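Local coordinates for protein enolase-phosphatase E1 (Saccharomyces cerevisiae, PDB 2G80) that probably catalyses the enolization of 2,3-diketo-5-methylthiopentyl-1-phosphate and then the dephosphorylation of the resulting enol, two steps of methionine salvage, using one magnesium ion, at residues Lys149-Pro161 with Asp167-Phe179. Numbering follows the deposited sequence.
Sequences KAQKLLFGYVQDP and DSLDLNSYIDGYF
Lys152 O, near the C-terminal end of helix 149-156, takes two N-H groups. Asn172 ND2 donates to it at 2.8 Å, with Lys152 O in the plane of the Asn172 amide, and Gly156 N adds a weak helical bond. The chain before Asn172 is fixed by an Asx turn, in which Asp170 OD1 accepts from Asn172 N. Next to it, Leu171 N bonds to Phe155 O at 2.8 Å. Beyond the helix, Val158 and Leu169 form a single antiparallel hydrogen-bonded pair, with Val158 N to Leu169 O at 2.8 Å. A water joins Gly156 O to Ser168 OG.

These bonds lie in the return half of a right-handed beta-alpha-beta crossover of the HAD fold. Strand 140-143 leads into helix 148-156, and the chain comes back as edge strand 177-179.

The Phe155 ring lies between Leu154 CD2 over one face and Ile175 CD1 over the other. Lys152 CG makes a CH-pi contact over one face of Tyr178, 3.7 Å from the ring centroid, and Ile175 CG2 covers the opposite face. With CG anti to the carbonyl carbon (chi1 -53°), the Tyr178 ring lies against the helix, and its OH reaches Asn172 OD1 in a weak bond. A leucine here would probably leave Asn172 OD1 without this hydroxyl and the Lys152 chain without its flat partner. Gln151 OE1 meets the Tyr178 edge in plane. Gln151 NE2 donates almost straight (174°) to Phe179 O at 2.9 Å and also bonds Gly146 O; the Gln151 side chain lies about 4 Å from that of Ser144, a predicted substrate-binding residue.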
loop_
_atom_site.group_PDB
_atom_site.type_symbol
_atom_site.label_atom_id
_atom_site.label_comp_id
_atom_site.label_asym_id
_atom_site.label_seq_id
_atom_site.Cartn_x
_atom_site.Cartn_y
_atom_site.Cartn_z
ATOM N N LYS A 149 -3.345 -7.253 4.588
ATOM C CA LYS A 149 -3.269 -6.930 6.025
ATOM C C LYS A 149 -2.573 -5.583 6.223
ATOM O O LYS A 149 -3.046 -4.751 6.992
ATOM C CB LYS A 149 -2.556 -8.076 6.770
ATOM C CG LYS A 149 -2.571 -8.029 8.301
ATOM C CD LYS A 149 -2.145 -9.405 8.888
ATOM C CE LYS A 149 -2.194 -9.455 10.418
ATOM N NZ LYS A 149 -1.688 -10.788 10.908
ATOM N N ALA A 150 -1.493 -5.351 5.483
ATOM C CA ALA A 150 -0.771 -4.083 5.519
ATOM C C ALA A 150 -1.577 -2.900 4.975
ATOM O O ALA A 150 -1.478 -1.765 5.472
ATOM C CB ALA A 150 0.546 -4.206 4.738
ATOM N N GLN A 151 -2.364 -3.156 3.927
ATOM C CA GLN A 151 -3.250 -2.135 3.345
ATOM C C GLN A 151 -4.332 -1.754 4.352
ATOM O O GLN A 151 -4.557 -0.578 4.600
ATOM C CB GLN A 151 -3.911 -2.672 2.076
ATOM C CG GLN A 151 -2.966 -2.980 0.913
ATOM C CD GLN A 151 -3.673 -3.630 -0.268
ATOM O OE1 GLN A 151 -4.845 -3.354 -0.537
ATOM N NE2 GLN A 151 -2.955 -4.466 -1.001
ATOM N N LYS A 152 -5.006 -2.760 4.917
ATOM C CA LYS A 152 -6.051 -2.544 5.917
ATOM C C LYS A 152 -5.569 -1.735 7.135
ATOM O O LYS A 152 -6.284 -0.867 7.644
ATOM C CB LYS A 152 -6.626 -3.874 6.402
ATOM C CG LYS A 152 -7.515 -4.579 5.432
ATOM C CD LYS A 152 -8.000 -5.906 6.039
ATOM C CE LYS A 152 -8.851 -6.736 5.040
ATOM N NZ LYS A 152 -9.360 -8.015 5.621
ATOM N N LEU A 153 -4.359 -2.057 7.580
ATOM C CA LEU A 153 -3.674 -1.356 8.647
ATOM C C LEU A 153 -3.406 0.099 8.248
ATOM O O LEU A 153 -3.717 1.030 9.008
ATOM C CB LEU A 153 -2.377 -2.114 8.976
ATOM C CG LEU A 153 -1.630 -1.727 10.236
ATOM C CD1 LEU A 153 -2.494 -2.046 11.479
ATOM C CD2 LEU A 153 -0.272 -2.442 10.217
ATOM N N LEU A 154 -2.886 0.322 7.036
ATOM C CA LEU A 154 -2.672 1.714 6.506
ATOM C C LEU A 154 -3.950 2.553 6.470
ATOM O O LEU A 154 -3.959 3.705 6.926
ATOM C CB LEU A 154 -2.068 1.666 5.091
ATOM C CG LEU A 154 -1.604 2.979 4.433
ATOM C CD1 LEU A 154 -0.411 2.751 3.471
ATOM C CD2 LEU A 154 -2.711 3.801 3.735
ATOM N N PHE A 155 -5.022 1.990 5.898
ATOM C CA PHE A 155 -6.316 2.678 5.831
ATOM C C PHE A 155 -7.079 2.772 7.137
ATOM O O PHE A 155 -8.052 3.523 7.207
ATOM C CB PHE A 155 -7.187 2.124 4.683
ATOM C CG PHE A 155 -6.624 2.438 3.329
ATOM C CD1 PHE A 155 -6.644 3.741 2.858
ATOM C CD2 PHE A 155 -6.034 1.466 2.555
ATOM C CE1 PHE A 155 -6.112 4.073 1.607
ATOM C CE2 PHE A 155 -5.485 1.788 1.316
ATOM C CZ PHE A 155 -5.541 3.109 0.842
ATOM N N GLY A 156 -6.660 2.025 8.168
ATOM C CA GLY A 156 -7.253 2.172 9.490
ATOM C C GLY A 156 -6.738 3.352 10.305
ATOM O O GLY A 156 -7.365 3.710 11.317
ATOM N N TYR A 157 -5.600 3.941 9.892
ATOM C CA TYR A 157 -4.872 4.994 10.665
ATOM C C TYR A 157 -4.330 6.104 9.764
ATOM O O TYR A 157 -3.119 6.382 9.696
ATOM C CB TYR A 157 -3.740 4.329 11.455
ATOM C CG TYR A 157 -4.206 3.298 12.470
ATOM C CD1 TYR A 157 -4.636 3.696 13.741
ATOM C CD2 TYR A 157 -4.220 1.929 12.166
ATOM C CE1 TYR A 157 -5.069 2.774 14.686
ATOM C CE2 TYR A 157 -4.629 0.989 13.103
ATOM C CZ TYR A 157 -5.052 1.424 14.367
ATOM O OH TYR A 157 -5.493 0.563 15.315
ATOM N N VAL A 158 -5.280 6.778 9.133
ATOM C CA VAL A 158 -5.029 7.799 8.166
ATOM C C VAL A 158 -4.908 9.147 8.873
ATOM O O VAL A 158 -5.731 9.494 9.733
ATOM C CB VAL A 158 -6.179 7.815 7.072
ATOM C CG1 VAL A 158 -6.032 8.976 6.123
ATOM C CG2 VAL A 158 -6.219 6.487 6.326
ATOM N N GLN A 159 -3.885 9.897 8.485
ATOM C CA GLN A 159 -3.639 11.240 8.990
ATOM C C GLN A 159 -4.811 12.154 8.606
ATOM O O GLN A 159 -5.272 12.159 7.436
ATOM C CB GLN A 159 -2.334 11.762 8.422
ATOM C CG GLN A 159 -1.927 13.113 8.840
ATOM C CD GLN A 159 -0.535 13.449 8.361
ATOM O OE1 GLN A 159 -0.362 14.204 7.407
ATOM N NE2 GLN A 159 0.465 12.866 9.002
ATOM N N ASP A 160 -5.309 12.890 9.605
ATOM C CA ASP A 160 -6.406 13.815 9.414
ATOM C C ASP A 160 -5.839 15.062 8.727
ATOM O O ASP A 160 -5.056 15.760 9.335
ATOM C CB ASP A 160 -7.063 14.167 10.773
ATOM C CG ASP A 160 -8.296 15.053 10.635
ATOM O OD1 ASP A 160 -8.596 15.561 9.525
ATOM O OD2 ASP A 160 -8.978 15.243 11.658
ATOM N N PRO A 161 -6.260 15.365 7.477
ATOM C CA PRO A 161 -5.717 16.591 6.829
ATOM C C PRO A 161 -6.016 17.881 7.604
ATOM O O PRO A 161 -5.211 18.796 7.587
ATOM C CB PRO A 161 -6.398 16.609 5.441
ATOM C CG PRO A 161 -6.960 15.209 5.241
ATOM C CD PRO A 161 -7.265 14.692 6.618
ATOM N N ASP A 167 -6.057 12.773 16.359
ATOM C CA ASP A 167 -6.391 11.351 16.074
ATOM C C ASP A 167 -6.427 11.065 14.569
ATOM O O ASP A 167 -6.812 11.921 13.779
ATOM C CB ASP A 167 -7.787 10.944 16.618
ATOM C CG ASP A 167 -7.889 10.892 18.165
ATOM O OD1 ASP A 167 -6.903 10.583 18.876
ATOM O OD2 ASP A 167 -9.018 11.142 18.661
ATOM N N SER A 168 -6.011 9.862 14.198
ATOM C CA SER A 168 -6.068 9.380 12.838
ATOM C C SER A 168 -7.534 9.042 12.455
ATOM O O SER A 168 -8.405 8.994 13.314
ATOM C CB SER A 168 -5.204 8.144 12.697
ATOM O OG SER A 168 -5.640 7.120 13.593
ATOM N N LEU A 169 -7.785 8.847 11.161
ATOM C CA LEU A 169 -9.101 8.514 10.607
ATOM C C LEU A 169 -9.081 7.061 10.118
ATOM O O LEU A 169 -8.060 6.574 9.642
ATOM C CB LEU A 169 -9.428 9.411 9.400
ATOM C CG LEU A 169 -9.303 10.914 9.594
ATOM C CD1 LEU A 169 -9.553 11.610 8.292
ATOM C CD2 LEU A 169 -10.258 11.399 10.692
ATOM N N ASP A 170 -10.231 6.401 10.199
ATOM C CA ASP A 170 -10.386 5.030 9.732
ATOM C C ASP A 170 -11.197 5.088 8.431
ATOM O O ASP A 170 -12.347 5.543 8.423
ATOM C CB ASP A 170 -11.092 4.188 10.796
ATOM C CG ASP A 170 -11.182 2.691 10.432
ATOM O OD1 ASP A 170 -10.687 2.227 9.378
ATOM O OD2 ASP A 170 -11.764 1.946 11.240
ATOM N N LEU A 171 -10.572 4.666 7.338
ATOM C CA LEU A 171 -11.236 4.567 6.045
ATOM C C LEU A 171 -11.669 3.146 5.675
ATOM O O LEU A 171 -12.259 2.973 4.617
ATOM C CB LEU A 171 -10.332 5.104 4.942
ATOM C CG LEU A 171 -9.812 6.550 5.064
ATOM C CD1 LEU A 171 -9.193 6.922 3.704
ATOM C CD2 LEU A 171 -10.895 7.539 5.456
ATOM N N ASN A 172 -11.397 2.146 6.523
ATOM C CA ASN A 172 -11.760 0.749 6.199
ATOM C C ASN A 172 -13.252 0.510 5.961
ATOM O O ASN A 172 -13.601 -0.320 5.130
ATOM C CB ASN A 172 -11.162 -0.264 7.199
ATOM C CG ASN A 172 -9.620 -0.348 7.098
ATOM O OD1 ASN A 172 -9.044 -0.498 6.019
ATOM N ND2 ASN A 172 -8.971 -0.236 8.223
ATOM N N SER A 173 -14.115 1.299 6.602
ATOM C CA SER A 173 -15.555 1.201 6.332
ATOM C C SER A 173 -15.951 1.744 4.930
ATOM O O SER A 173 -17.044 1.495 4.509
ATOM C CB SER A 173 -16.403 1.851 7.431
ATOM O OG SER A 173 -16.319 3.264 7.356
ATOM N N TYR A 174 -15.063 2.447 4.216
ATOM C CA TYR A 174 -15.344 2.953 2.858
ATOM C C TYR A 174 -14.718 2.141 1.728
ATOM O O TYR A 174 -15.026 2.391 0.586
ATOM C CB TYR A 174 -14.927 4.405 2.734
ATOM C CG TYR A 174 -15.563 5.274 3.794
ATOM C CD1 TYR A 174 -16.850 5.808 3.636
ATOM C CD2 TYR A 174 -14.878 5.545 4.973
ATOM C CE1 TYR A 174 -17.433 6.609 4.657
ATOM C CE2 TYR A 174 -15.429 6.325 5.989
ATOM C CZ TYR A 174 -16.699 6.857 5.830
ATOM O OH TYR A 174 -17.187 7.629 6.854
ATOM N N ILE A 175 -13.882 1.157 2.054
ATOM C CA ILE A 175 -13.172 0.330 1.090
ATOM C C ILE A 175 -13.904 -1.002 0.966
ATOM O O ILE A 175 -14.132 -1.677 1.955
ATOM C CB ILE A 175 -11.682 0.192 1.498
ATOM C CG1 ILE A 175 -11.022 1.585 1.398
ATOM C CG2 ILE A 175 -10.946 -0.780 0.570
ATOM C CD1 ILE A 175 -9.693 1.715 2.085
ATOM N N ASP A 176 -14.271 -1.376 -0.257
ATOM C CA ASP A 176 -15.001 -2.623 -0.505
ATOM C C ASP A 176 -14.134 -3.868 -0.659
ATOM O O ASP A 176 -14.638 -5.001 -0.590
ATOM C CB ASP A 176 -15.940 -2.411 -1.676
ATOM C CG ASP A 176 -16.905 -1.288 -1.398
ATOM O OD1 ASP A 176 -17.793 -1.479 -0.543
ATOM O OD2 ASP A 176 -16.706 -0.190 -1.941
ATOM N N GLY A 177 -12.836 -3.674 -0.858
ATOM C CA GLY A 177 -11.943 -4.804 -1.017
ATOM C C GLY A 177 -10.512 -4.392 -1.259
ATOM O O GLY A 177 -10.233 -3.252 -1.563
ATOM N N TYR A 178 -9.631 -5.365 -1.128
ATOM C CA TYR A 178 -8.194 -5.184 -1.201
ATOM C C TYR A 178 -7.628 -6.315 -2.011
ATOM O O TYR A 178 -8.044 -7.447 -1.818
ATOM C CB TYR A 178 -7.571 -5.274 0.204
ATOM C CG TYR A 178 -8.211 -4.360 1.209
ATOM C CD1 TYR A 178 -9.311 -4.788 1.967
ATOM C CD2 TYR A 178 -7.726 -3.073 1.421
ATOM C CE1 TYR A 178 -9.930 -3.921 2.902
ATOM C CE2 TYR A 178 -8.336 -2.198 2.354
ATOM C CZ TYR A 178 -9.441 -2.640 3.074
ATOM O OH TYR A 178 -10.043 -1.808 3.981
ATOM N N PHE A 179 -6.665 -6.008 -2.867
ATOM C CA PHE A 179 -5.957 -6.994 -3.660
ATOM C C PHE A 179 -4.443 -6.786 -3.533
ATOM O O PHE A 179 -3.965 -5.656 -3.413
ATOM C CB PHE A 179 -6.393 -6.924 -5.140
ATOM C CG PHE A 179 -7.850 -7.234 -5.348
ATOM C CD1 PHE A 179 -8.298 -8.546 -5.340
ATOM C CD2 PHE A 179 -8.779 -6.209 -5.556
ATOM C CE1 PHE A 179 -9.668 -8.848 -5.520
ATOM C CE2 PHE A 179 -10.143 -6.496 -5.755
ATOM C CZ PHE A 179 -10.590 -7.824 -5.717
HETATM O O HOH W 1 -7.801 5.573 13.006
HETATM O O HOH W 2 -8.648 13.721 13.980
#